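Local coordinates for penicillin-binding protein 1A (Mycobacterium tuberculosis, PDB 5CXW), which builds cross-linked peptidoglycan, joining lipid-linked precursors into glycan strands and cross-linking their peptides through the penicillin-sensitive transpeptidase domain described here, at residues A50-G55 / P344-K349; T124-K129 / P198-V203; K148-T153 / A289-T294; T295-T300 / D327-T332. All blocks are in the same frame, centred on the assembly; numbering follows the deposited sequence. Where two conformers were deposited one is given.

Contact 1: A50-G55 / P344-K349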
loop_
_atom_site.group_PDB
_atom_site.type_symbol
_atom_site.label_atom_id
_atom_site.label_comp_id
_atom_site.label_asym_id
_atom_site.label_seq_id
_atom_site.Cartn_x
_atom_site.Cartn_y
_atom_site.Cartn_z
ATOM N N ALA A 50 -0.874 5.998 -18.171
ATOM C CA ALA A 50 -0.542 6.225 -19.574
ATOM C C ALA A 50 0.427 7.411 -19.684
ATOM O O ALA A 50 1.481 7.307 -20.332
ATOM C CB ALA A 50 -1.796 6.442 -20.355
ATOM N N LYS A 51 0.121 8.480 -18.945
ATOM C CA LYS A 51 0.886 9.681 -18.966
ATOM C C LYS A 51 2.317 9.430 -18.505
ATOM O O LYS A 51 3.259 9.793 -19.190
ATOM C CB LYS A 51 0.240 10.748 -18.084
ATOM C CG LYS A 51 1.092 11.981 -17.866
ATOM C CD LYS A 51 0.288 13.129 -17.281
ATOM C CE LYS A 51 1.182 14.325 -17.122
ATOM N NZ LYS A 51 0.429 15.347 -16.349
ATOM N N TYR A 52 2.468 8.837 -17.327
ATOM C CA TYR A 52 3.776 8.706 -16.705
ATOM C C TYR A 52 4.637 7.557 -17.234
ATOM O O TYR A 52 5.852 7.601 -17.087
ATOM C CB TYR A 52 3.640 8.737 -15.185
ATOM C CG TYR A 52 3.205 10.112 -14.760
ATOM C CD1 TYR A 52 4.058 11.187 -14.883
ATOM C CD2 TYR A 52 1.915 10.359 -14.273
ATOM C CE1 TYR A 52 3.635 12.478 -14.572
ATOM C CE2 TYR A 52 1.520 11.624 -13.933
ATOM C CZ TYR A 52 2.376 12.682 -14.081
ATOM O OH TYR A 52 2.009 13.972 -13.770
ATOM N N LEU A 53 4.041 6.561 -17.883
ATOM C CA LEU A 53 4.833 5.499 -18.555
ATOM C C LEU A 53 5.073 5.806 -20.035
ATOM O O LEU A 53 5.792 5.053 -20.703
ATOM C CB LEU A 53 4.167 4.138 -18.426
ATOM C CG LEU A 53 4.681 3.340 -17.210
ATOM C CD1 LEU A 53 4.622 4.103 -15.910
ATOM C CD2 LEU A 53 3.930 2.017 -17.164
ATOM N N ASP A 54 4.509 6.905 -20.540
ATOM C CA ASP A 54 4.714 7.292 -21.936
ATOM C C ASP A 54 6.177 7.615 -22.196
ATOM O O ASP A 54 6.809 8.328 -21.433
ATOM C CB ASP A 54 3.816 8.472 -22.332
ATOM C CG ASP A 54 3.793 8.712 -23.792
ATOM O OD1 ASP A 54 3.641 7.762 -24.591
ATOM O OD2 ASP A 54 3.879 9.878 -24.152
ATOM N N GLY A 55 6.710 6.976 -23.224
ATOM C CA GLY A 55 8.057 7.203 -23.682
ATOM C C GLY A 55 9.083 6.498 -22.828
ATOM O O GLY A 55 10.287 6.752 -23.006
ATOM N N PRO A 344 6.101 6.607 -9.320
ATOM C CA PRO A 344 4.945 6.090 -8.563
ATOM C C PRO A 344 4.175 7.202 -7.832
ATOM O O PRO A 344 2.944 7.181 -7.814
ATOM C CB PRO A 344 5.576 5.127 -7.549
ATOM C CG PRO A 344 6.909 4.762 -8.157
ATOM C CD PRO A 344 7.349 6.019 -8.876
ATOM N N SER A 345 4.882 8.210 -7.332
ATOM C CA SER A 345 4.245 9.369 -6.688
ATOM C C SER A 345 3.534 10.250 -7.695
ATOM O O SER A 345 2.455 10.760 -7.416
ATOM C CB SER A 345 5.269 10.145 -5.858
ATOM O OG SER A 345 5.694 9.430 -4.742
ATOM N N ASP A 346 4.080 10.388 -8.923
ATOM C CA ASP A 346 3.387 11.102 -9.988
ATOM C C ASP A 346 2.037 10.439 -10.285
ATOM O O ASP A 346 0.977 11.124 -10.358
ATOM C CB ASP A 346 4.224 11.118 -11.288
ATOM C CG ASP A 346 5.508 11.900 -11.182
ATOM O OD1 ASP A 346 5.589 12.935 -10.479
ATOM O OD2 ASP A 346 6.465 11.496 -11.877
ATOM N N ILE A 347 2.034 9.098 -10.407
ATOM C CA ILE A 347 0.833 8.362 -10.705
ATOM C C ILE A 347 -0.160 8.433 -9.533
ATOM O O ILE A 347 -1.358 8.611 -9.735
ATOM C CB ILE A 347 1.181 6.894 -11.087
ATOM C CG1 ILE A 347 1.991 6.834 -12.390
ATOM C CG2 ILE A 347 -0.063 6.014 -11.108
ATOM C CD1 ILE A 347 2.694 5.485 -12.669
ATOM N N TRP A 348 0.340 8.225 -8.339
ATOM C CA TRP A 348 -0.474 8.243 -7.095
ATOM C C TRP A 348 -1.188 9.616 -6.984
ATOM O O TRP A 348 -2.405 9.697 -6.781
ATOM C CB TRP A 348 0.434 8.015 -5.881
ATOM C CG TRP A 348 -0.323 8.173 -4.582
ATOM C CD1 TRP A 348 -1.135 7.253 -3.984
ATOM C CD2 TRP A 348 -0.354 9.340 -3.735
ATOM N NE1 TRP A 348 -1.674 7.792 -2.815
ATOM C CE2 TRP A 348 -1.195 9.047 -2.631
ATOM C CE3 TRP A 348 0.296 10.574 -3.774
ATOM C CZ2 TRP A 348 -1.432 9.977 -1.579
ATOM C CZ3 TRP A 348 0.033 11.517 -2.725
ATOM C CH2 TRP A 348 -0.825 11.209 -1.675
ATOM N N LYS A 349 -0.416 10.690 -7.096
ATOM C CA LYS A 349 -0.975 12.043 -6.962
ATOM C C LYS A 349 -2.065 12.294 -8.012
ATOM O O LYS A 349 -3.143 12.857 -7.724
ATOM C CB LYS A 349 0.132 13.108 -7.069
ATOM C CG LYS A 349 -0.452 14.530 -7.295
ATOM C CD LYS A 349 0.577 15.621 -7.106
ATOM C CE LYS A 349 0.056 16.920 -7.693
ATOM N NZ LYS A 349 -1.098 17.465 -6.907
HETATM O O HOH W 1 1.145 13.920 -10.552
#

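Contact 2: T124-K129 / P198-V203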
loop_
_atom_site.group_PDB
_atom_site.type_symbol
_atom_site.label_atom_id
_atom_site.label_comp_id
_atom_site.label_asym_id
_atom_site.label_seq_id
_atom_site.Cartn_x
_atom_site.Cartn_y
_atom_site.Cartn_z
ATOM N N THR A 124 25.069 -3.393 11.755
ATOM C CA THR A 124 25.085 -4.715 11.105
ATOM C C THR A 124 24.235 -5.644 11.953
ATOM O O THR A 124 24.383 -5.609 13.177
ATOM C CB THR A 124 26.461 -5.305 11.005
ATOM O OG1 THR A 124 27.289 -4.449 10.221
ATOM C CG2 THR A 124 26.444 -6.691 10.298
ATOM N N VAL A 125 23.264 -6.340 11.316
ATOM C CA VAL A 125 22.354 -7.217 12.033
ATOM C C VAL A 125 22.295 -8.535 11.316
ATOM O O VAL A 125 22.004 -8.562 10.146
ATOM C CB VAL A 125 20.959 -6.624 12.177
ATOM C CG1 VAL A 125 20.049 -7.535 12.993
ATOM C CG2 VAL A 125 21.039 -5.219 12.847
ATOM N N ASP A 126 22.572 -9.618 12.033
ATOM C CA ASP A 126 22.657 -10.954 11.439
ATOM C C ASP A 126 23.640 -11.020 10.290
ATOM O O ASP A 126 23.462 -11.776 9.302
ATOM C CB ASP A 126 21.258 -11.484 11.005
ATOM C CG ASP A 126 20.268 -11.627 12.157
ATOM O OD1 ASP A 126 20.503 -11.283 13.309
ATOM O OD2 ASP A 126 19.136 -12.107 11.955
ATOM N N GLY A 127 24.707 -10.259 10.396
ATOM C CA GLY A 127 25.712 -10.156 9.352
ATOM C C GLY A 127 25.400 -9.310 8.168
ATOM O O GLY A 127 26.209 -9.223 7.286
ATOM N N ILE A 128 24.257 -8.649 8.148
ATOM C CA ILE A 128 23.832 -7.838 7.027
ATOM C C ILE A 128 24.032 -6.381 7.411
ATOM O O ILE A 128 23.514 -5.910 8.459
ATOM C CB ILE A 128 22.356 -8.065 6.714
ATOM C CG1 ILE A 128 22.100 -9.580 6.444
ATOM C CG2 ILE A 128 21.941 -7.217 5.539
ATOM C CD1 ILE A 128 20.665 -9.963 6.370
ATOM N N LYS A 129 24.718 -5.654 6.532
ATOM C CA LYS A 129 24.945 -4.255 6.757
ATOM C C LYS A 129 23.679 -3.419 6.494
ATOM O O LYS A 129 23.212 -3.390 5.378
ATOM C CB LYS A 129 26.079 -3.774 5.845
ATOM C CG LYS A 129 27.460 -4.289 6.227
ATOM C CD LYS A 129 28.506 -3.565 5.347
ATOM C CE LYS A 129 29.827 -4.295 5.194
ATOM N NZ LYS A 129 30.225 -5.004 6.443
ATOM N N PRO A 198 8.886 -14.204 10.249
ATOM C CA PRO A 198 9.714 -13.493 9.267
ATOM C C PRO A 198 11.100 -13.247 9.804
ATOM O O PRO A 198 11.325 -13.285 11.049
ATOM C CB PRO A 198 9.023 -12.132 9.145
ATOM C CG PRO A 198 8.278 -11.996 10.396
ATOM C CD PRO A 198 7.937 -13.317 10.927
ATOM N N ASN A 199 12.050 -12.999 8.912
ATOM C CA ASN A 199 13.320 -12.509 9.370
ATOM C C ASN A 199 13.296 -10.994 9.383
ATOM O O ASN A 199 12.289 -10.359 9.004
ATOM C CB ASN A 199 14.489 -13.115 8.587
ATOM C CG ASN A 199 14.586 -12.631 7.179
ATOM O OD1 ASN A 199 14.026 -11.604 6.818
ATOM N ND2 ASN A 199 15.329 -13.385 6.357
ATOM N N ASN A 200 14.398 -10.411 9.819
ATOM C CA ASN A 200 14.471 -8.977 10.022
ATOM C C ASN A 200 14.209 -8.139 8.805
ATOM O O ASN A 200 13.788 -6.985 8.925
ATOM C CB ASN A 200 15.805 -8.614 10.572
ATOM C CG ASN A 200 16.037 -9.121 11.964
ATOM O OD1 ASN A 200 15.144 -9.154 12.783
ATOM N ND2 ASN A 200 17.294 -9.513 12.254
ATOM N N GLY A 201 14.396 -8.669 7.619
ATOM C CA GLY A 201 14.126 -7.903 6.402
ATOM C C GLY A 201 12.685 -7.441 6.167
ATOM O O GLY A 201 12.432 -6.623 5.304
ATOM N N ILE A 202 11.773 -7.999 6.954
ATOM C CA ILE A 202 10.368 -7.642 6.860
ATOM C C ILE A 202 10.230 -6.121 6.952
ATOM O O ILE A 202 9.379 -5.564 6.262
ATOM C CB ILE A 202 9.517 -8.358 7.896
ATOM C CG1 ILE A 202 8.019 -8.038 7.630
ATOM C CG2 ILE A 202 9.897 -7.986 9.360
ATOM C CD1 ILE A 202 7.039 -8.894 8.362
ATOM N N VAL A 203 10.963 -5.462 7.848
ATOM C CA VAL A 203 10.736 -4.022 8.061
ATOM C C VAL A 203 11.152 -3.186 6.861
ATOM O O VAL A 203 10.688 -2.046 6.694
ATOM C CB VAL A 203 11.409 -3.510 9.383
ATOM C CG1 VAL A 203 12.959 -3.557 9.316
ATOM C CG2 VAL A 203 10.911 -2.114 9.757
HETATM O O HOH W 2 19.169 -8.739 9.506
HETATM O O HOH W 3 16.171 -12.277 11.056
#

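Contact 3: K148-T153 / A289-T294. With 35P ((2R,4S)-5,5-dimethyl-2-{(1R)-2-oxo-1-[(phenoxyacetyl)amino]ethyl}-1,3-thiazolidine-4-carboxylic acid), chain C.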
loop_
_atom_site.group_PDB
_atom_site.type_symbol
_atom_site.label_atom_id
_atom_site.label_comp_id
_atom_site.label_asym_id
_atom_site.label_seq_id
_atom_site.Cartn_x
_atom_site.Cartn_y
_atom_site.Cartn_z
ATOM N N LYS A 148 9.433 9.740 7.961
ATOM C CA LYS A 148 9.453 10.757 6.874
ATOM C C LYS A 148 10.758 10.645 6.088
ATOM O O LYS A 148 10.754 10.622 4.857
ATOM C CB LYS A 148 9.229 12.145 7.463
ATOM C CG LYS A 148 9.272 13.259 6.426
ATOM C CD LYS A 148 9.040 14.632 7.051
ATOM C CE LYS A 148 10.113 15.095 8.001
ATOM N NZ LYS A 148 9.630 16.322 8.755
ATOM N N MET A 149 11.892 10.597 6.787
ATOM C CA MET A 149 13.192 10.534 6.100
ATOM C C MET A 149 13.501 9.143 5.557
ATOM O O MET A 149 14.465 8.953 4.796
ATOM C CB MET A 149 14.308 10.969 7.057
ATOM C CG MET A 149 14.232 12.426 7.406
ATOM S SD MET A 149 15.501 12.837 8.654
ATOM C CE MET A 149 16.939 12.617 7.636
ATOM N N SER A 150 12.680 8.192 5.959
ATOM C CA SER A 150 12.758 6.786 5.589
ATOM C C SER A 150 14.113 6.177 5.925
ATOM O O SER A 150 14.841 5.695 5.067
ATOM C CB SER A 150 12.342 6.558 4.147
ATOM O OG SER A 150 11.852 5.216 4.062
ATOM N N LEU A 151 14.434 6.281 7.209
ATOM C CA LEU A 151 15.713 5.759 7.666
ATOM C C LEU A 151 15.649 4.272 7.951
ATOM O O LEU A 151 14.998 3.863 8.903
ATOM C CB LEU A 151 16.203 6.553 8.865
ATOM C CG LEU A 151 16.281 8.073 8.607
ATOM C CD1 LEU A 151 16.679 8.749 9.918
ATOM C CD2 LEU A 151 17.214 8.398 7.499
ATOM N N ASN A 152 16.343 3.472 7.158
ATOM C CA ASN A 152 16.402 2.008 7.341
ATOM C C ASN A 152 16.982 1.645 8.707
ATOM O O ASN A 152 16.520 0.706 9.369
ATOM C CB ASN A 152 17.252 1.355 6.289
ATOM C CG ASN A 152 16.585 1.250 4.956
ATOM O OD1 ASN A 152 15.532 1.845 4.670
ATOM N ND2 ASN A 152 17.254 0.460 4.060
ATOM N N THR A 153 18.035 2.353 9.103
ATOM C CA THR A 153 18.767 1.983 10.321
ATOM C C THR A 153 17.822 2.181 11.529
ATOM O O THR A 153 17.683 1.294 12.406
ATOM C CB THR A 153 20.007 2.849 10.460
ATOM O OG1 THR A 153 19.605 4.208 10.425
ATOM C CG2 THR A 153 21.032 2.552 9.371
ATOM N N ALA A 289 -1.940 11.244 3.697
ATOM C CA ALA A 289 -1.007 10.496 4.510
ATOM C C ALA A 289 -0.398 9.481 3.584
ATOM O O ALA A 289 -1.142 8.699 2.957
ATOM C CB ALA A 289 -1.781 9.814 5.659
ATOM N N ALA A 290 0.924 9.431 3.450
ATOM C CA ALA A 290 1.554 8.621 2.433
ATOM C C ALA A 290 2.894 8.070 2.838
ATOM O O ALA A 290 3.516 8.560 3.835
ATOM C CB ALA A 290 1.675 9.462 1.150
ATOM N N LYS A 291 3.368 7.088 2.090
ATOM C CA LYS A 291 4.705 6.536 2.318
ATOM C C LYS A 291 5.239 5.978 0.998
ATOM O O LYS A 291 4.572 5.216 0.344
ATOM C CB LYS A 291 4.709 5.462 3.411
ATOM C CG LYS A 291 6.121 4.953 3.727
ATOM C CD LYS A 291 6.979 5.976 4.492
ATOM C CE LYS A 291 8.440 5.512 4.612
ATOM N NZ LYS A 291 9.181 5.694 3.357
ATOM N N THR A 292 6.463 6.371 0.674
ATOM C CA THR A 292 7.160 5.869 -0.484
ATOM C C THR A 292 7.943 4.595 -0.139
ATOM O O THR A 292 8.275 4.319 1.045
ATOM C CB THR A 292 8.192 6.875 -0.989
ATOM O OG1 THR A 292 9.001 7.296 0.105
ATOM C CG2 THR A 292 7.496 8.066 -1.703
ATOM N N GLY A 293 8.318 3.858 -1.174
ATOM C CA GLY A 293 9.272 2.760 -1.043
ATOM C C GLY A 293 10.125 2.608 -2.276
ATOM O O GLY A 293 9.635 2.857 -3.359
ATOM N N THR A 294 11.370 2.168 -2.114
ATOM C CA THR A 294 12.249 1.895 -3.248
ATOM C C THR A 294 13.124 0.697 -2.856
ATOM O O THR A 294 13.796 0.744 -1.837
ATOM C CB THR A 294 13.178 3.067 -3.548
ATOM O OG1 THR A 294 12.462 4.314 -3.697
ATOM C CG2 THR A 294 13.920 2.778 -4.848
HETATM C C24 35P C . 20.178 0.186 -1.493
HETATM C C23 35P C . 21.033 -0.057 -2.565
HETATM C C22 35P C . 20.597 0.142 -3.856
HETATM C C21 35P C . 19.313 0.597 -4.115
HETATM C C20 35P C . 18.450 0.850 -3.071
HETATM C C19 35P C . 18.890 0.653 -1.741
HETATM O O1 35P C . 18.093 0.900 -0.649
HETATM C C2 35P C . 16.876 1.614 -0.839
HETATM C C3 35P C . 16.339 2.020 0.506
HETATM O O18 35P C . 17.102 2.177 1.449
HETATM N N4 35P C . 15.027 2.201 0.537
HETATM C C5 35P C . 14.349 2.657 1.741
HETATM C C6 35P C . 12.950 2.205 1.654
HETATM O O17 35P C . 12.361 1.881 0.602
HETATM C C8 35P C . 14.343 4.237 1.935
HETATM N N7 35P C . 13.057 4.577 1.398
HETATM S S11 35P C . 15.460 5.198 1.065
HETATM C C10 35P C . 14.358 5.954 -0.034
HETATM C C12 35P C . 14.928 5.960 -1.452
HETATM C C15 35P C . 14.037 7.383 0.315
HETATM C C9 35P C . 13.123 5.049 0.035
HETATM C C13 35P C . 11.783 5.586 -0.364
HETATM O O14 35P C . 11.040 6.001 0.578
HETATM O O16 35P C . 11.485 5.537 -1.576
HETATM O O HOH W 4 9.173 8.533 3.377
#

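Contact 4: T295-T300 / D327-T332. With 35P ((2R,4S)-5,5-dimethyl-2-{(1R)-2-oxo-1-[(phenoxyacetyl)amino]ethyl}-1,3-thiazolidine-4-carboxylic acid), chain C.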
loop_
_atom_site.group_PDB
_atom_site.type_symbol
_atom_site.label_atom_id
_atom_site.label_comp_id
_atom_site.label_asym_id
_atom_site.label_seq_id
_atom_site.Cartn_x
_atom_site.Cartn_y
_atom_site.Cartn_z
ATOM N N THR A 295 13.004 -0.395 -3.605
ATOM C CA THR A 295 13.827 -1.605 -3.361
ATOM C C THR A 295 15.121 -1.597 -4.164
ATOM O O THR A 295 15.236 -0.983 -5.236
ATOM C CB THR A 295 13.056 -2.888 -3.629
ATOM O OG1 THR A 295 12.782 -2.996 -4.991
ATOM C CG2 THR A 295 11.719 -2.905 -2.931
ATOM N N GLN A 296 16.094 -2.322 -3.628
ATOM C CA GLN A 296 17.369 -2.516 -4.282
ATOM C C GLN A 296 17.314 -3.617 -5.323
ATOM O O GLN A 296 16.740 -4.690 -5.103
ATOM C CB GLN A 296 18.417 -2.921 -3.215
ATOM C CG GLN A 296 19.782 -3.288 -3.740
ATOM C CD GLN A 296 20.742 -3.532 -2.582
ATOM O OE1 GLN A 296 20.329 -3.978 -1.483
ATOM N NE2 GLN A 296 22.047 -3.309 -2.832
ATOM N N PHE A 297 18.003 -3.375 -6.441
ATOM C CA PHE A 297 18.211 -4.367 -7.430
ATOM C C PHE A 297 19.452 -5.197 -7.055
ATOM O O PHE A 297 20.577 -4.674 -6.999
ATOM C CB PHE A 297 18.393 -3.761 -8.837
ATOM C CG PHE A 297 18.513 -4.838 -9.861
ATOM C CD1 PHE A 297 17.373 -5.489 -10.293
ATOM C CD2 PHE A 297 19.737 -5.287 -10.270
ATOM C CE1 PHE A 297 17.440 -6.552 -11.150
ATOM C CE2 PHE A 297 19.821 -6.356 -11.139
ATOM C CZ PHE A 297 18.673 -7.008 -11.557
ATOM N N GLY A 298 19.230 -6.471 -6.763
ATOM C CA GLY A 298 20.358 -7.353 -6.353
ATOM C C GLY A 298 21.225 -6.773 -5.226
ATOM O O GLY A 298 20.738 -6.345 -4.163
ATOM N N ASP A 299 22.528 -6.778 -5.467
ATOM C CA ASP A 299 23.477 -6.173 -4.577
ATOM C C ASP A 299 24.077 -4.986 -5.272
ATOM O O ASP A 299 25.188 -4.591 -4.942
ATOM C CB ASP A 299 24.558 -7.211 -4.181
ATOM C CG ASP A 299 25.434 -7.672 -5.376
ATOM O OD1 ASP A 299 25.174 -7.316 -6.586
ATOM O OD2 ASP A 299 26.436 -8.399 -5.104
ATOM N N THR A 300 23.337 -4.396 -6.231
ATOM C CA THR A 300 23.833 -3.270 -7.020
ATOM C C THR A 300 23.472 -1.972 -6.330
ATOM O O THR A 300 22.844 -1.959 -5.277
ATOM C CB THR A 300 23.234 -3.280 -8.420
ATOM O OG1 THR A 300 21.867 -2.832 -8.394
ATOM C CG2 THR A 300 23.323 -4.694 -9.065
ATOM N N ASP A 327 13.886 -8.099 -13.261
ATOM C CA ASP A 327 15.295 -8.516 -13.314
ATOM C C ASP A 327 16.189 -7.453 -13.994
ATOM O O ASP A 327 17.185 -7.799 -14.627
ATOM C CB ASP A 327 15.390 -9.789 -14.178
ATOM C CG ASP A 327 15.017 -9.533 -15.622
ATOM O OD1 ASP A 327 14.490 -8.435 -15.963
ATOM O OD2 ASP A 327 15.245 -10.431 -16.458
ATOM N N GLU A 328 15.804 -6.183 -13.950
ATOM C CA GLU A 328 16.637 -5.137 -14.553
ATOM C C GLU A 328 16.474 -3.871 -13.690
ATOM O O GLU A 328 15.361 -3.582 -13.237
ATOM C CB GLU A 328 16.286 -4.914 -16.035
ATOM C CG GLU A 328 15.181 -3.919 -16.398
ATOM C CD GLU A 328 15.017 -3.641 -17.916
ATOM O OE1 GLU A 328 15.619 -4.361 -18.745
ATOM O OE2 GLU A 328 14.273 -2.687 -18.314
ATOM N N PRO A 329 17.563 -3.139 -13.428
ATOM C CA PRO A 329 17.431 -1.872 -12.753
ATOM C C PRO A 329 16.368 -0.987 -13.368
ATOM O O PRO A 329 16.255 -0.903 -14.589
ATOM C CB PRO A 329 18.802 -1.234 -12.978
ATOM C CG PRO A 329 19.718 -2.428 -12.927
ATOM C CD PRO A 329 18.987 -3.452 -13.721
ATOM N N LEU A 330 15.655 -0.266 -12.517
ATOM C CA LEU A 330 14.544 0.520 -12.916
ATOM C C LEU A 330 14.972 1.962 -13.156
ATOM O O LEU A 330 15.383 2.642 -12.218
ATOM C CB LEU A 330 13.461 0.402 -11.838
ATOM C CG LEU A 330 12.123 1.048 -12.072
ATOM C CD1 LEU A 330 11.331 0.396 -13.204
ATOM C CD2 LEU A 330 11.310 1.062 -10.780
ATOM N N VAL A 331 14.913 2.418 -14.406
ATOM C CA VAL A 331 15.373 3.759 -14.781
ATOM C C VAL A 331 14.446 4.408 -15.781
ATOM O O VAL A 331 13.695 3.724 -16.485
ATOM C CB VAL A 331 16.821 3.772 -15.376
ATOM C CG1 VAL A 331 17.837 3.298 -14.354
ATOM C CG2 VAL A 331 16.924 2.902 -16.684
ATOM N N THR A 332 14.542 5.730 -15.891
ATOM C CA THR A 332 13.713 6.494 -16.839
ATOM C C THR A 332 14.362 6.388 -18.209
ATOM O O THR A 332 15.449 5.882 -18.318
ATOM C CB THR A 332 13.590 7.960 -16.438
ATOM O OG1 THR A 332 14.852 8.624 -16.520
ATOM C CG2 THR A 332 13.090 8.054 -14.962
HETATM C C24 35P C . 20.178 0.186 -1.493
HETATM C C23 35P C . 21.033 -0.057 -2.565
HETATM C C22 35P C . 20.597 0.142 -3.856
HETATM C C21 35P C . 19.313 0.597 -4.115
HETATM C C20 35P C . 18.450 0.850 -3.071
HETATM C C19 35P C . 18.890 0.653 -1.741
HETATM O O1 35P C . 18.093 0.900 -0.649
HETATM C C2 35P C . 16.876 1.614 -0.839
HETATM C C3 35P C . 16.339 2.020 0.506
HETATM O O18 35P C . 17.102 2.177 1.449
HETATM N N4 35P C . 15.027 2.201 0.537
HETATM C C5 35P C . 14.349 2.657 1.741
HETATM C C6 35P C . 12.950 2.205 1.654
HETATM O O17 35P C . 12.361 1.881 0.602
HETATM C C8 35P C . 14.343 4.237 1.935
HETATM N N7 35P C . 13.057 4.577 1.398
HETATM S S11 35P C . 15.460 5.198 1.065
HETATM C C10 35P C . 14.358 5.954 -0.034
HETATM C C12 35P C . 14.928 5.960 -1.452
HETATM C C15 35P C . 14.037 7.383 0.315
HETATM C C9 35P C . 13.123 5.049 0.035
HETATM C C13 35P C . 11.783 5.586 -0.364
HETATM O O14 35P C . 11.040 6.001 0.578
HETATM O O16 35P C . 11.485 5.537 -1.576
#

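Contact 1: A50-G55 / P344-K349
Tyr52 and Asp346 meet as a flat ring lying on a methylene. Asp346 CB sits 3.5 Å from the centroid of the Tyr52 ring and only 6° off its normal, a CH-pi contact made almost exactly over the middle of the face. The aliphatic part of Lys51 covers the opposite face with its CG, so the ring is sandwiched between its own chain neighbour and the helix across from it. In Tyr52, CG lies anti to the carbonyl carbon (chi1 -68°), which lays the ring over Asp346. On the inner side the contacts across the segments are between apolar groups: Tyr52 CB rests 3.8 Å from Ile347 CG1, and the methyl Leu53 CD1 is 4.0 Å from Ile347 CD1. The polar, solvent-facing side is looser. There a water donates to Asp346 O at 2.8 Å and makes a weak bond, 3.3 Å long, with Tyr52 OH. The Asp346 carboxylate takes a different partner, since OD1 is hydrogen-bonded to His280 NE2. Leu53 continues inward onto Met60 and Ala62 of strand 60-67, while Ile347 reaches Val64 and also Val319 of strand 315-323. Helix 39-53, which leads into the first strand of the central antiparallel sheet, and helix 343-356, which follows the last, thus pack together on one face of it, as in the transpeptidase and beta-lactamase fold.

Contact 2: T124-K129 / P198-V203
Asn200 pushes its amide against Val125 and Asp126, and two waters share the work of joining the segments. Its CG stands anti to the carbonyl carbon (chi1 -67°), sending ND2 out to 3.5 Å from Val125 CG1. That methyl is the branch anti to the backbone N of Val125 (chi1 -177°), and the two side chains cross at about a right angle. Asp126 OD2 comes within 3.2 Å of Asn200 ND2, but the angle is too poor for a hydrogen bond, with the carboxylate and amide planes turned 45° apart. Val125 to Ile128 form the type I' turn of a tight two-residue beta hairpin, strands 123-125 and 128-130, at the surface of the transpeptidase domain and away from its active site. One water donates to Asp126 OD2 at 3.1 Å and accepts from the backbone N of Asn200 at 2.9 Å. Another donates to Val125 O at 2.9 Å and takes a weak bond from Asn200 ND2. Tyr156 of helix 152-161 touches both Val125 and Asn200.

Contact 3: K148-T153 / A289-T294
Lys291 NZ is gripped from three directions: it donates to Ser150 OG at 2.8 Å, to Thr292 O at 2.8 Å, and to a water, also 2.8 Å away, that in turn donates to Lys148 O. The residues match two signature motifs of penicillin-binding proteins, SxN (Ser150 to Asn152) and KTG (Lys291 to Gly293), which face each other across the active-site cleft. The lysine chain bends at chi2 (72°) and chi4 (77°), bringing its amine off the edge strand to the serine. Ser150, with positive phi, ends helix 143-149 in a Schellman motif, and its OG is a second hub, bonded also to Lys100 NZ and, at 3.0 Å, to N7 of the opened penicillin V. Its side chain lies about 3 Å from that of Ser97, by similarity the acylated nucleophile. Strand 289-296 holds the drug much as it might a peptide strand: Thr294 N donates almost straight (176°) to O17 at 2.9 Å, and N4 of the drug donates back to Thr294 O at 3.0 Å. On the other side of the drug, Asn152 ND2 bonds weakly to O18. The thiazolidine carboxylate takes a hydrogen bond from Thr294 OG1 to its O16, 2.6 Å long.

Contact 4: T295-T300 / D327-T332
The phenoxy end of the penicillin pocket is lined by Gln296 and Thr300, and Phe297, next in sequence to Gln296, turns from it to pack on Pro329. Pro329 CD lies 3.9 Å from the centroid of the Phe297 ring and 9° off its normal, a CH-pi contact over the face. Backbone also crowds the ring: CE1 is 3.2 Å from Asp327 C, with Glu328 N close by. Phe297 CG is anti to the backbone N (chi1 -176°), which carries the ring away from the drug and onto the loop. Thr300 N to Phe297 O closes a type II' turn, and Thr300 OG1 adds a second bond to the same oxygen, 2.6 Å long. On the pocket side, Gln296 NE2 donates nearly straight (170°) to Thr300 O, 2.9 Å away in the carbonyl plane. That bond fixes the rotation of the amide, and Gln296 CG packs 3.5 Å from C22 of the phenyl ring. Strand 289-296 runs out into this turn at the sheet edge, and Phe297 also touches Lys304 of adjoining strand 303-312; loop 327-332 follows strand 315-323.

In the fold
Edge strand 289-296 ties the set together: contact 3 uses the part that binds the drug's carboxylate and amide, and contact 4 its far end and the turn beyond, their centres 18 Å apart; penicillin V touches both. Helix 343-356 of contact 1 packs against side chains of this strand. Ser345 OG comes 3.8 Å from Thr292 CG2 and Trp348 CH2 lies 4.2 Å from Ala290 CB, although the Asp346 side chain is about 13 Å from the drug. Contact 2 has its centre 17 Å from that of contact 3 and 32 Å from that of contact 1. Helix 152-161 begins within contact 3 and runs on to pack against contact 2. Along the chain, contact 1 encloses the other three, whereas contacts 2 and 3 interleave.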